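HAD hydrolase, family IA, variant 3 (PDB 6W04) binds magnesium and probably acts as a hydrolase of the haloacid dehalogenase (HAD) superfamily, on a substrate not yet defined. Local coordinates at residues A[6-11]-A[123-128]; A[109-112]-A[118-121]; A[133-138]-A[154-159]. One frame throughout, in Å; residues are numbered along the deposited sequence. Where two conformers were deposited one is given.

Contact 1. Residues A[6-11]-A[123-128]; sequences FDFNGT and YHLEEW. With MG (magnesium ion), chain B.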
ATOM      1  N   PHE A   6      -5.017  -1.725   7.023  1.00 30.09           N
ATOM      2  CA  PHE A   6      -4.833  -2.104   5.621  1.00 34.52           C
ATOM      3  C   PHE A   6      -3.901  -1.139   4.889  1.00 30.78           C
ATOM      4  O   PHE A   6      -4.177   0.068   4.813  1.00 29.35           O
ATOM      5  CB  PHE A   6      -6.154  -2.108   4.852  1.00 33.01           C
ATOM      6  CG  PHE A   6      -7.189  -3.091   5.354  1.00 28.40           C
ATOM      7  CD1 PHE A   6      -7.271  -4.362   4.805  1.00 31.92           C
ATOM      8  CD2 PHE A   6      -8.140  -2.698   6.285  1.00 33.67           C
ATOM      9  CE1 PHE A   6      -8.264  -5.263   5.221  1.00 34.85           C
ATOM     10  CE2 PHE A   6      -9.123  -3.597   6.726  1.00 39.32           C
ATOM     11  CZ  PHE A   6      -9.187  -4.865   6.186  1.00 37.25           C
ATOM     12  N   ASP A   7      -2.863  -1.685   4.262  1.00 27.57           N
ATOM     13  CA  ASP A   7      -2.197  -0.960   3.180  1.00 29.04           C
ATOM     14  C   ASP A   7      -3.156  -0.843   2.009  1.00 32.35           C
ATOM     15  O   ASP A   7      -4.094  -1.630   1.883  1.00 30.73           O
ATOM     16  CB  ASP A   7      -0.941  -1.705   2.747  1.00 24.95           C
ATOM     17  CG  ASP A   7      -0.204  -1.020   1.624  1.00 35.70           C
ATOM     18  OD1 ASP A   7       0.017   0.208   1.710  1.00 31.60           O
ATOM     19  OD2 ASP A   7       0.181  -1.723   0.667  1.00 34.18           O
ATOM     20  N   PHE A   8      -2.933   0.132   1.126  1.00 28.02           N
ATOM     21  CA  PHE A   8      -3.873   0.308   0.023  1.00 27.79           C
ATOM     22  C   PHE A   8      -3.307  -0.184  -1.306  1.00 29.84           C
ATOM     23  O   PHE A   8      -3.781  -1.202  -1.826  1.00 28.61           O
ATOM     24  CB  PHE A   8      -4.358   1.748  -0.061  1.00 28.38           C
ATOM     25  CG  PHE A   8      -5.560   1.895  -0.949  1.00 29.55           C
ATOM     26  CD1 PHE A   8      -6.828   1.614  -0.461  1.00 30.40           C
ATOM     27  CD2 PHE A   8      -5.409   2.213  -2.289  1.00 30.51           C
ATOM     28  CE1 PHE A   8      -7.941   1.699  -1.280  1.00 31.88           C
ATOM     29  CE2 PHE A   8      -6.516   2.315  -3.112  1.00 33.64           C
ATOM     30  CZ  PHE A   8      -7.779   2.052  -2.606  1.00 31.30           C
ATOM     31  N   ASN A   9      -2.295   0.489  -1.869  1.00 29.57           N
ATOM     32  CA  ASN A   9      -1.757   0.110  -3.175  1.00 27.50           C
ATOM     33  C   ASN A   9      -1.110  -1.269  -3.124  1.00 28.73           C
ATOM     34  O   ASN A   9      -0.225  -1.523  -2.306  1.00 29.86           O
ATOM     35  CB  ASN A   9      -0.726   1.144  -3.626  1.00 29.11           C
ATOM     36  CG  ASN A   9      -1.305   2.537  -3.660  1.00 40.31           C
ATOM     37  OD1 ASN A   9      -1.079   3.353  -2.757  1.00 39.40           O
ATOM     38  ND2 ASN A   9      -2.100   2.804  -4.683  1.00 35.80           N
ATOM     39  N   GLY A  10      -1.536  -2.152  -4.022  1.00 31.24           N
ATOM     40  CA  GLY A  10      -1.002  -3.502  -4.081  1.00 30.89           C
ATOM     41  C   GLY A  10      -1.620  -4.449  -3.080  1.00 35.61           C
ATOM     42  O   GLY A  10      -1.393  -5.654  -3.172  1.00 32.47           O
ATOM     43  N   THR A  11      -2.421  -3.936  -2.155  1.00 33.98           N
ATOM     44  CA  THR A  11      -3.048  -4.724  -1.103  1.00 33.52           C
ATOM     45  C   THR A  11      -4.566  -4.702  -1.234  1.00 31.72           C
ATOM     46  O   THR A  11      -5.181  -5.762  -1.396  1.00 31.85           O
ATOM     47  CB  THR A  11      -2.591  -4.178   0.271  1.00 31.33           C
ATOM     48  OG1 THR A  11      -1.181  -4.411   0.442  1.00 29.67           O
ATOM     49  CG2 THR A  11      -3.358  -4.841   1.418  1.00 28.85           C
ATOM     50  N   TYR A 123     -13.628   4.528  -5.039  1.00 25.55           N
ATOM     51  CA  TYR A 123     -14.029   3.333  -4.319  1.00 32.11           C
ATOM     52  C   TYR A 123     -15.062   3.584  -3.227  1.00 35.49           C
ATOM     53  O   TYR A 123     -15.433   2.636  -2.528  1.00 33.48           O
ATOM     54  CB  TYR A 123     -12.782   2.640  -3.747  1.00 24.22           C
ATOM     55  CG  TYR A 123     -11.875   2.189  -4.877  1.00 28.19           C
ATOM     56  CD1 TYR A 123     -12.271   1.164  -5.726  1.00 32.49           C
ATOM     57  CD2 TYR A 123     -10.656   2.825  -5.134  1.00 27.03           C
ATOM     58  CE1 TYR A 123     -11.462   0.752  -6.803  1.00 27.67           C
ATOM     59  CE2 TYR A 123      -9.857   2.430  -6.221  1.00 28.06           C
ATOM     60  CZ  TYR A 123     -10.268   1.392  -7.045  1.00 26.78           C
ATOM     61  OH  TYR A 123      -9.494   0.950  -8.106  1.00 30.43           O
ATOM     62  N   HIS A 124     -15.564   4.812  -3.084  1.00 29.46           N
ATOM     63  CA  HIS A 124     -16.621   5.106  -2.098  1.00 28.78           C
ATOM     64  C   HIS A 124     -16.181   4.709  -0.695  1.00 27.62           C
ATOM     65  O   HIS A 124     -16.955   4.165   0.092  1.00 32.68           O
ATOM     66  CB  HIS A 124     -17.931   4.410  -2.470  1.00 34.60           C
ATOM     67  CG  HIS A 124     -18.270   4.538  -3.919  1.00 49.41           C
ATOM     68  ND1 HIS A 124     -18.466   5.760  -4.526  1.00 50.90           N
ATOM     69  CD2 HIS A 124     -18.418   3.604  -4.888  1.00 54.85           C
ATOM     70  CE1 HIS A 124     -18.745   5.570  -5.805  1.00 53.85           C
ATOM     71  NE2 HIS A 124     -18.721   4.273  -6.050  1.00 53.75           N
ATOM     72  N   LEU A 125     -14.920   4.997  -0.380  1.00 26.26           N
ATOM     73  CA  LEU A 125     -14.327   4.517   0.860  1.00 33.94           C
ATOM     74  C   LEU A 125     -15.051   5.016   2.101  1.00 28.27           C
ATOM     75  O   LEU A 125     -14.980   4.360   3.145  1.00 41.01           O
ATOM     76  CB  LEU A 125     -12.856   4.906   0.907  1.00 25.72           C
ATOM     77  CG  LEU A 125     -11.941   4.154  -0.060  1.00 27.36           C
ATOM     78  CD1 LEU A 125     -10.508   4.639   0.180  1.00 27.73           C
ATOM     79  CD2 LEU A 125     -12.049   2.609   0.100  1.00 33.50           C
ATOM     80  N   GLU A 126     -15.762   6.142   2.018  1.00 27.99           N
ATOM     81  CA  GLU A 126     -16.528   6.599   3.171  1.00 33.17           C
ATOM     82  C   GLU A 126     -17.630   5.614   3.567  1.00 40.93           C
ATOM     83  O   GLU A 126     -18.193   5.746   4.660  1.00 33.29           O
ATOM     84  CB  GLU A 126     -17.124   7.983   2.882  1.00 37.33           C
ATOM     85  CG  GLU A 126     -18.357   7.971   1.988  1.00 47.21           C
ATOM     86  CD  GLU A 126     -18.069   7.835   0.482  1.00 55.46           C
ATOM     87  OE1 GLU A 126     -16.881   7.791   0.075  1.00 39.00           O
ATOM     88  OE2 GLU A 126     -19.056   7.781  -0.297  1.00 60.14           O
ATOM     89  N   GLU A 127     -17.953   4.633   2.717  1.00 31.77           N
ATOM     90  CA  GLU A 127     -18.931   3.617   3.116  1.00 36.58           C
ATOM     91  C   GLU A 127     -18.437   2.818   4.322  1.00 36.46           C
ATOM     92  O   GLU A 127     -19.241   2.404   5.161  1.00 39.35           O
ATOM     93  CB  GLU A 127     -19.217   2.667   1.948  1.00 40.33           C
ATOM     94  CG  GLU A 127     -20.253   3.130   0.953  1.00 56.91           C
ATOM     95  CD  GLU A 127     -21.674   2.872   1.433  1.00 68.88           C
ATOM     96  OE1 GLU A 127     -21.845   2.355   2.554  1.00 79.36           O
ATOM     97  OE2 GLU A 127     -22.618   3.183   0.682  1.00 82.05           O
ATOM     98  N   TRP A 128     -17.113   2.602   4.426  1.00 34.97           N
ATOM     99  CA  TRP A 128     -16.545   1.738   5.457  1.00 44.02           C
ATOM    100  C   TRP A 128     -15.514   2.410   6.340  1.00 43.89           C
ATOM    101  O   TRP A 128     -15.229   1.881   7.422  1.00 42.32           O
ATOM    102  CB  TRP A 128     -15.888   0.496   4.829  1.00 38.88           C
ATOM    103  CG  TRP A 128     -16.751  -0.153   3.805  1.00 40.78           C
ATOM    104  CD1 TRP A 128     -17.766  -1.034   4.023  1.00 45.90           C
ATOM    105  CD2 TRP A 128     -16.675   0.034   2.394  1.00 36.80           C
ATOM    106  NE1 TRP A 128     -18.328  -1.414   2.828  1.00 43.80           N
ATOM    107  CE2 TRP A 128     -17.678  -0.769   1.812  1.00 39.38           C
ATOM    108  CE3 TRP A 128     -15.850   0.799   1.563  1.00 37.68           C
ATOM    109  CZ2 TRP A 128     -17.882  -0.830   0.435  1.00 42.06           C
ATOM    110  CZ3 TRP A 128     -16.054   0.743   0.195  1.00 39.90           C
ATOM    111  CH2 TRP A 128     -17.068  -0.066  -0.355  1.00 33.76           C
TER
HETATM  112 MG    MG B 301       1.413  -1.571  -0.972  1.00 28.64          MG
HETATM  113  O   HOH W   1       2.952  -1.540   0.505  1.00 29.29           O
HETATM  114  O   HOH W   2       2.561  -1.741  -2.846  1.00 30.53           O

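Contact 2. Residues A[109-112]-A[118-121]; sequences TSSD and VFIQ. With EDO (1,2-ethanediol), chain C.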
ATOM      1  N   THR A 109      -1.484   4.410   3.771  1.00 33.48           N
ATOM      2  CA  THR A 109      -0.899   4.319   2.448  1.00 32.48           C
ATOM      3  C   THR A 109       0.271   5.282   2.358  1.00 37.66           C
ATOM      4  O   THR A 109       0.284   6.325   3.015  1.00 34.53           O
ATOM      5  CB  THR A 109      -1.952   4.610   1.353  1.00 31.60           C
ATOM      6  OG1 THR A 109      -1.328   4.665   0.064  1.00 34.15           O
ATOM      7  CG2 THR A 109      -2.666   5.918   1.608  1.00 31.98           C
ATOM      8  N   SER A 110       1.258   4.915   1.539  1.00 31.68           N
ATOM      9  CA  SER A 110       2.339   5.828   1.189  1.00 32.22           C
ATOM     10  C   SER A 110       1.900   6.886   0.195  1.00 30.10           C
ATOM     11  O   SER A 110       2.671   7.812  -0.075  1.00 32.92           O
ATOM     12  CB  SER A 110       3.522   5.079   0.578  1.00 38.32           C
ATOM     13  OG  SER A 110       4.039   4.085   1.438  1.00 56.28           O
ATOM     14  N   SER A 111       0.709   6.752  -0.380  1.00 29.72           N
ATOM     15  CA  SER A 111       0.257   7.693  -1.398  1.00 31.20           C
ATOM     16  C   SER A 111       0.093   9.088  -0.808  1.00 28.49           C
ATOM     17  O   SER A 111      -0.268   9.243   0.361  1.00 29.88           O
ATOM     18  CB  SER A 111      -1.082   7.229  -1.995  1.00 29.44           C
ATOM     19  OG  SER A 111      -0.922   6.035  -2.767  1.00 40.85           O
ATOM     20  N   ASP A 112       0.361  10.108  -1.627  1.00 28.03           N
ATOM     21  CA  ASP A 112       0.057  11.488  -1.261  0.58 30.73           C
ATOM     22  C   ASP A 112      -1.450  11.740  -1.325  1.00 30.07           C
ATOM     23  O   ASP A 112      -2.226  10.907  -1.787  1.00 25.89           O
ATOM     24  CB  ASP A 112       0.799  12.476  -2.171  0.58 33.44           C
ATOM     25  CG  ASP A 112       0.342  12.444  -3.645  0.58 41.54           C
ATOM     26  OD1 ASP A 112      -0.607  11.725  -4.058  0.58 36.07           O
ATOM     27  OD2 ASP A 112       0.977  13.183  -4.427  0.58 48.15           O
ATOM     28  N   VAL A 118      -8.461  10.386  -5.172  1.00 27.30           N
ATOM     29  CA  VAL A 118      -9.008   9.525  -6.217  1.00 24.63           C
ATOM     30  C   VAL A 118      -9.510   8.214  -5.618  1.00 23.07           C
ATOM     31  O   VAL A 118     -10.603   7.739  -5.965  1.00 28.35           O
ATOM     32  CB  VAL A 118      -7.947   9.306  -7.318  1.00 26.35           C
ATOM     33  CG1 VAL A 118      -8.327   8.154  -8.243  1.00 23.66           C
ATOM     34  CG2 VAL A 118      -7.813  10.583  -8.132  1.00 24.99           C
ATOM     35  N   PHE A 119      -8.732   7.619  -4.696  1.00 25.57           N
ATOM     36  CA  PHE A 119      -9.141   6.370  -4.049  1.00 29.44           C
ATOM     37  C   PHE A 119     -10.505   6.510  -3.386  1.00 28.81           C
ATOM     38  O   PHE A 119     -11.383   5.656  -3.568  1.00 28.87           O
ATOM     39  CB  PHE A 119      -8.123   5.932  -2.991  1.00 25.80           C
ATOM     40  CG  PHE A 119      -6.730   5.736  -3.498  1.00 30.85           C
ATOM     41  CD1 PHE A 119      -6.470   5.486  -4.835  1.00 23.27           C
ATOM     42  CD2 PHE A 119      -5.665   5.768  -2.599  1.00 25.77           C
ATOM     43  CE1 PHE A 119      -5.154   5.312  -5.265  1.00 26.67           C
ATOM     44  CE2 PHE A 119      -4.365   5.589  -3.019  1.00 30.82           C
ATOM     45  CZ  PHE A 119      -4.105   5.355  -4.352  1.00 28.61           C
ATOM     46  N   ILE A 120     -10.685   7.568  -2.580  1.00 28.59           N
ATOM     47  CA  ILE A 120     -11.956   7.795  -1.887  1.00 28.04           C
ATOM     48  C   ILE A 120     -13.078   7.990  -2.892  1.00 32.72           C
ATOM     49  O   ILE A 120     -14.155   7.401  -2.772  1.00 29.32           O
ATOM     50  CB  ILE A 120     -11.847   9.007  -0.939  1.00 30.57           C
ATOM     51  CG1 ILE A 120     -10.819   8.716   0.165  1.00 31.81           C
ATOM     52  CG2 ILE A 120     -13.216   9.367  -0.354  1.00 31.97           C
ATOM     53  CD1 ILE A 120     -10.374   9.961   0.947  1.00 36.49           C
ATOM     54  N   GLN A 121     -12.839   8.835  -3.896  1.00 30.23           N
ATOM     55  CA  GLN A 121     -13.834   9.111  -4.919  1.00 31.11           C
ATOM     56  C   GLN A 121     -14.238   7.836  -5.661  1.00 33.11           C
ATOM     57  O   GLN A 121     -15.428   7.523  -5.793  1.00 30.86           O
ATOM     58  CB  GLN A 121     -13.250  10.147  -5.887  1.00 32.11           C
ATOM     59  CG  GLN A 121     -14.181  11.180  -6.461  1.00 54.48           C
ATOM     60  CD  GLN A 121     -13.413  12.401  -7.002  1.00 62.92           C
ATOM     61  OE1 GLN A 121     -14.007  13.448  -7.258  1.00 70.25           O
ATOM     62  NE2 GLN A 121     -12.085  12.263  -7.168  1.00 50.98           N
TER
HETATM   63  C1  EDO C 302       2.475   1.154  -1.913  1.00 53.61           C
HETATM   64  O1  EDO C 302       1.595   0.467  -1.033  1.00 34.61           O
HETATM   65  C2  EDO C 302       2.991   2.261  -1.061  1.00 50.47           C
HETATM   66  O2  EDO C 302       3.074   1.683   0.239  1.00 51.02           O

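Contact 3. Residues A[133-138]-A[154-159]; sequences KIIFND and SKKLGV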
ATOM      1  N   LYS A 133      -9.551   9.248   9.603  1.00 32.07           N
ATOM      2  CA  LYS A 133      -8.639   8.258  10.183  1.00 35.29           C
ATOM      3  C   LYS A 133      -7.843   7.482   9.138  1.00 37.53           C
ATOM      4  O   LYS A 133      -7.101   6.566   9.505  1.00 43.26           O
ATOM      5  CB  LYS A 133      -9.411   7.271  11.071  1.00 32.42           C
ATOM      6  CG  LYS A 133     -10.150   7.944  12.251  1.00 35.77           C
ATOM      7  CD  LYS A 133     -10.871   6.929  13.121  1.00 42.22           C
ATOM      8  CE  LYS A 133     -11.539   7.611  14.311  1.00 52.66           C
ATOM      9  NZ  LYS A 133     -12.376   6.670  15.114  1.00 65.34           N
ATOM     10  N   ILE A 134      -7.996   7.800   7.856  1.00 32.10           N
ATOM     11  CA  ILE A 134      -7.139   7.218   6.827  1.00 29.20           C
ATOM     12  C   ILE A 134      -5.773   7.886   6.923  1.00 33.14           C
ATOM     13  O   ILE A 134      -5.667   9.118   6.909  1.00 37.16           O
ATOM     14  CB  ILE A 134      -7.753   7.399   5.430  1.00 27.20           C
ATOM     15  CG1 ILE A 134      -9.043   6.576   5.273  1.00 31.48           C
ATOM     16  CG2 ILE A 134      -6.736   7.055   4.335  1.00 30.43           C
ATOM     17  CD1 ILE A 134      -9.783   6.833   3.977  1.00 28.72           C
ATOM     18  N   ILE A 135      -4.723   7.086   7.070  1.00 33.09           N
ATOM     19  CA  ILE A 135      -3.368   7.613   7.191  1.00 29.67           C
ATOM     20  C   ILE A 135      -2.742   7.613   5.810  1.00 32.28           C
ATOM     21  O   ILE A 135      -2.705   6.576   5.137  1.00 32.67           O
ATOM     22  CB  ILE A 135      -2.514   6.797   8.179  1.00 36.28           C
ATOM     23  CG1 ILE A 135      -3.218   6.688   9.540  1.00 39.85           C
ATOM     24  CG2 ILE A 135      -1.119   7.433   8.322  1.00 30.08           C
ATOM     25  CD1 ILE A 135      -3.712   8.009  10.085  1.00 41.43           C
ATOM     26  N   PHE A 136      -2.248   8.773   5.390  1.00 34.76           N
ATOM     27  CA  PHE A 136      -1.583   8.903   4.104  1.00 35.26           C
ATOM     28  C   PHE A 136      -0.335   9.764   4.270  1.00 37.42           C
ATOM     29  O   PHE A 136      -0.106  10.372   5.318  1.00 32.01           O
ATOM     30  CB  PHE A 136      -2.525   9.494   3.047  1.00 25.50           C
ATOM     31  CG  PHE A 136      -2.982  10.878   3.353  1.00 27.71           C
ATOM     32  CD1 PHE A 136      -2.281  11.974   2.875  1.00 28.52           C
ATOM     33  CD2 PHE A 136      -4.132  11.094   4.120  1.00 27.12           C
ATOM     34  CE1 PHE A 136      -2.698  13.263   3.152  1.00 30.55           C
ATOM     35  CE2 PHE A 136      -4.565  12.395   4.404  1.00 34.02           C
ATOM     36  CZ  PHE A 136      -3.854  13.483   3.929  1.00 33.43           C
ATOM     37  N   ASN A 137       0.473   9.824   3.214  1.00 30.25           N
ATOM     38  CA  ASN A 137       1.690  10.627   3.245  1.00 30.04           C
ATOM     39  C   ASN A 137       1.342  12.108   3.194  1.00 32.25           C
ATOM     40  O   ASN A 137       1.150  12.686   2.120  1.00 37.72           O
ATOM     41  CB  ASN A 137       2.624  10.265   2.099  1.00 38.54           C
ATOM     42  CG  ASN A 137       3.871  11.119   2.103  1.00 48.93           C
ATOM     43  OD1 ASN A 137       4.208  11.720   3.127  1.00 42.53           O
ATOM     44  ND2 ASN A 137       4.538  11.219   0.955  1.00 55.45           N
ATOM     45  N   ASP A 138       1.289  12.739   4.358  1.00 36.92           N
ATOM     46  CA  ASP A 138       1.160  14.186   4.445  1.00 41.99           C
ATOM     47  C   ASP A 138       2.463  14.837   4.860  1.00 45.96           C
ATOM     48  O   ASP A 138       2.449  15.958   5.374  1.00 46.66           O
ATOM     49  CB  ASP A 138       0.051  14.573   5.419  1.00 41.21           C
ATOM     50  CG  ASP A 138       0.327  14.105   6.842  1.00 49.98           C
ATOM     51  OD1 ASP A 138       1.372  13.446   7.080  1.00 44.92           O
ATOM     52  OD2 ASP A 138      -0.508  14.412   7.725  1.00 56.74           O
ATOM     53  N   SER A 154      -2.333   3.152  14.379  1.00 38.39           N
ATOM     54  CA  SER A 154      -2.837   2.555  15.611  1.00 41.32           C
ATOM     55  C   SER A 154      -3.229   3.630  16.617  1.00 45.03           C
ATOM     56  O   SER A 154      -4.254   3.505  17.299  1.00 51.39           O
ATOM     57  CB  SER A 154      -1.802   1.593  16.202  1.00 45.14           C
ATOM     58  OG  SER A 154      -0.575   2.245  16.434  1.00 48.08           O
ATOM     59  N   LYS A 155      -2.435   4.700  16.710  1.00 42.83           N
ATOM     60  CA  LYS A 155      -2.774   5.791  17.617  1.00 52.39           C
ATOM     61  C   LYS A 155      -4.065   6.481  17.189  1.00 51.49           C
ATOM     62  O   LYS A 155      -4.858   6.903  18.037  1.00 52.11           O
ATOM     63  CB  LYS A 155      -1.622   6.794  17.688  1.00 52.49           C
ATOM     64  CG  LYS A 155      -1.915   8.039  18.521  1.00 62.93           C
ATOM     65  CD  LYS A 155      -0.669   8.906  18.651  1.00 74.29           C
ATOM     66  CE  LYS A 155      -0.989  10.322  19.090  1.00 81.50           C
ATOM     67  NZ  LYS A 155       0.245  11.160  19.102  1.00 84.75           N
ATOM     68  N   LYS A 156      -4.295   6.595  15.877  1.00 44.12           N
ATOM     69  CA  LYS A 156      -5.540   7.188  15.391  1.00 47.74           C
ATOM     70  C   LYS A 156      -6.747   6.350  15.799  1.00 48.38           C
ATOM     71  O   LYS A 156      -7.803   6.892  16.132  1.00 48.27           O
ATOM     72  CB  LYS A 156      -5.486   7.349  13.869  1.00 44.10           C
ATOM     73  CG  LYS A 156      -6.442   8.378  13.304  1.00 48.15           C
ATOM     74  CD  LYS A 156      -6.037   9.791  13.680  1.00 55.15           C
ATOM     75  CE  LYS A 156      -6.896  10.821  12.981  1.00 54.90           C
ATOM     76  NZ  LYS A 156      -6.486  12.195  13.346  1.00 63.25           N
ATOM     77  N   LEU A 157      -6.609   5.026  15.795  1.00 47.92           N
ATOM     78  CA  LEU A 157      -7.712   4.172  16.216  1.00 48.50           C
ATOM     79  C   LEU A 157      -7.760   3.976  17.725  1.00 57.63           C
ATOM     80  O   LEU A 157      -8.708   3.356  18.222  1.00 55.96           O
ATOM     81  CB  LEU A 157      -7.623   2.817  15.514  1.00 43.58           C
ATOM     82  CG  LEU A 157      -7.808   2.851  13.996  1.00 43.32           C
ATOM     83  CD1 LEU A 157      -7.786   1.434  13.425  1.00 39.30           C
ATOM     84  CD2 LEU A 157      -9.108   3.561  13.646  1.00 43.21           C
ATOM     85  N   GLY A 158      -6.781   4.497  18.460  1.00 60.15           N
ATOM     86  CA  GLY A 158      -6.784   4.388  19.907  1.00 59.74           C
ATOM     87  C   GLY A 158      -6.493   2.998  20.425  1.00 62.51           C
ATOM     88  O   GLY A 158      -6.991   2.629  21.492  1.00 60.89           O
ATOM     89  N   VAL A 159      -5.683   2.225  19.701  1.00 53.42           N
ATOM     90  CA  VAL A 159      -5.417   0.827  20.007  1.00 56.64           C
ATOM     91  C   VAL A 159      -3.911   0.635  20.175  1.00 54.09           C
ATOM     92  O   VAL A 159      -3.108   1.490  19.811  1.00 57.19           O
ATOM     93  CB  VAL A 159      -5.962  -0.119  18.918  1.00 51.52           C
ATOM     94  CG1 VAL A 159      -7.483   0.014  18.800  1.00 50.11           C
ATOM     95  CG2 VAL A 159      -5.276   0.170  17.569  1.00 54.18           C
TER

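Contact 1. Residues A[6-11]-A[123-128]
F8 meets Y123 and L125 across this buried, wholly apolar contact, and F8 supplies more than half of the modest surface lost. The outer end of the phenyl does the touching. CZ abuts Y123 CD2 at 3.9 Å, with the tyrosine carbon lying near the phenylalanine plane, at the ring edge. One position round the ring, CE1 approaches the branch tip L125 CD1 at 4.2 Å, on a slant. F8 places its CG anti to the backbone N (chi1 -166°), which sends the phenyl away from the metal loop to the loop that follows helix 113-123. That loop starts at H124, whose positive phi ends the helix, and tightens into a short 3-10 turn in which W128 N bonds to L125 O (3.0 Å). Y123 and L125 thus leave the chain on either side of H124 and converge on one ring. The phenolic end of Y123 is satisfied elsewhere: OH is hydrogen-bonded to I85 O.

The residues flanking F8 in sequence hold the metal. The sequence DFNGT fits HAD motif I, with asparagine where the second aspartate usually stands. D7 OD2 and N9 O each bind magnesium at 2.1 Å, joined by D169, while D7 OD1 forms a salt bridge with K144. Since N9 coordinates through its backbone O, its side chain can hydrogen-bond elsewhere, ND2 with D15 OD2 and OD1 with S111 OG. The turn is closed by T11 N to F8 O (3.1 Å).

F8 also stacks on F119 of helix 113-123 and rests on I107 and T109 of strand 105-112, a sheet neighbour of strand 3-7. L125 adds to this layer by touching I107 and I120, so the contact joins the metal-bearing end of strand 3-7 to the C-terminal end of helix 113-123, on one face of the sheet.

Contact 2. Residues A[109-112]-A[118-121]
T109 and S111 both turn hydroxyls to the edge of the F119 ring, near its plane. T109 OG1 stands off at 4.4 Å from F119 CE2; it accepts S111 N (2.9 Å, 166° at the hydrogen), a nearly straight bond that makes an ST turn where the chain rounds a corner. T109 sits at the position of the HAD motif II Ser/Thr, which in relatives helps bind the substrate phosphate. S110, at that corner, faces elsewhere: its OG is hydrogen-bonded to O2 of a bound ethanediol at 2.9 Å, and K144 holds the same diol. A sulfate, probably from the crystallisation liquor, lies nearby in a weak bond to S110 OG. S111 then makes the nearer approach to the helix, OG lying 3.5 Å from F119 CE2 and 3.6 Å from F119 CZ, with CB also resting on CE2. D112 ends the segment as N-cap of helix 113-123; in the conformer given, OD1 accepts N115 N.

F119 reaches back from that helix, within the unit formed by strand 105-112, helix 113-123 and strand 135-137. No hydrogen bond joins the segments. The ring edge, weakly positive at its C-H groups, probably suits the oxygens it meets, and S111 OG finds its stronger partner in N9 OD1, an interaction that ties this corner to the magnesium loop.

Contact 3. Residues A[133-138]-A[154-159]
K133 and K156 bring the two backbones nearest each other, with K133 CA 6.2 Å from K156 CA. The approach is made just ahead of the weakly bonded edge strand 135-137, against the last turn of helix 148-157. That helix stops directly afterwards: G158 has positive phi, V159 N reaches back to S154 O (3.1 Å), and G158 N makes a weak bond to K155 O, a Schellman motif.

The two lysines meet through their methylenes. K156 has CG anti to its own N but bends at the next bond (chi2 70°), and this kink lays the chain across the K133 backbone: CG is 3.8 Å from K133 CA, and CE also comes close to that atom. K133 by contrast is extended beyond CG and runs off toward the helix end. K133 NZ finishes 8.3 Å from K156 NZ, and the charged groups diverge from their shared hydrocarbon region.

Between strand 135-137 and strand 164-168 the chain passes through helix 148-157, a crossover in the parallel Rossmann-like sheet of HAD proteins; it carries the chain from the edge strand past strands 105-112 and 3-7. The contact joins the beginning of this crossover's strand to the end of its helix.

L157 adds an apolar partner further along K133, its CD2 lying 3.8 Å from K133 CD. L157 also packs on A3 and L5 of strand 3-7 and on T106 of strand 105-112, so the lysine chain borders a leucine anchored on the sheet. I135 points to the helix and offers CD1 to K156 CB at 4.2 Å, while I149, K152 and A153 from earlier turns cover the same isoleucine. I134, next to it, directs its side chain away from the helix and packs on I107.

Overall arrangement
Contacts 1 and 2, centres about 8 Å apart, share the magnesium end of the sheet: N9 OD1 lies 2.7 Å from S111 OG, and F8 CE2 packs 3.5 Å from F119 CG. In sequence contact 2 is nested within the loop that contact 1 closes. The ethanediol of contact 2, probably from the crystallisation liquor, also reaches the metal of contact 1, with EDO O1 2.0 Å from magnesium. Contact 3 is about 14 Å from each of the others, centre to centre, and joins contact 2 through strand pairing, T109 N to I135 O at 2.8 Å. It lies outside the metal shell, the nearest I135 side-chain atom being about 13 Å from magnesium.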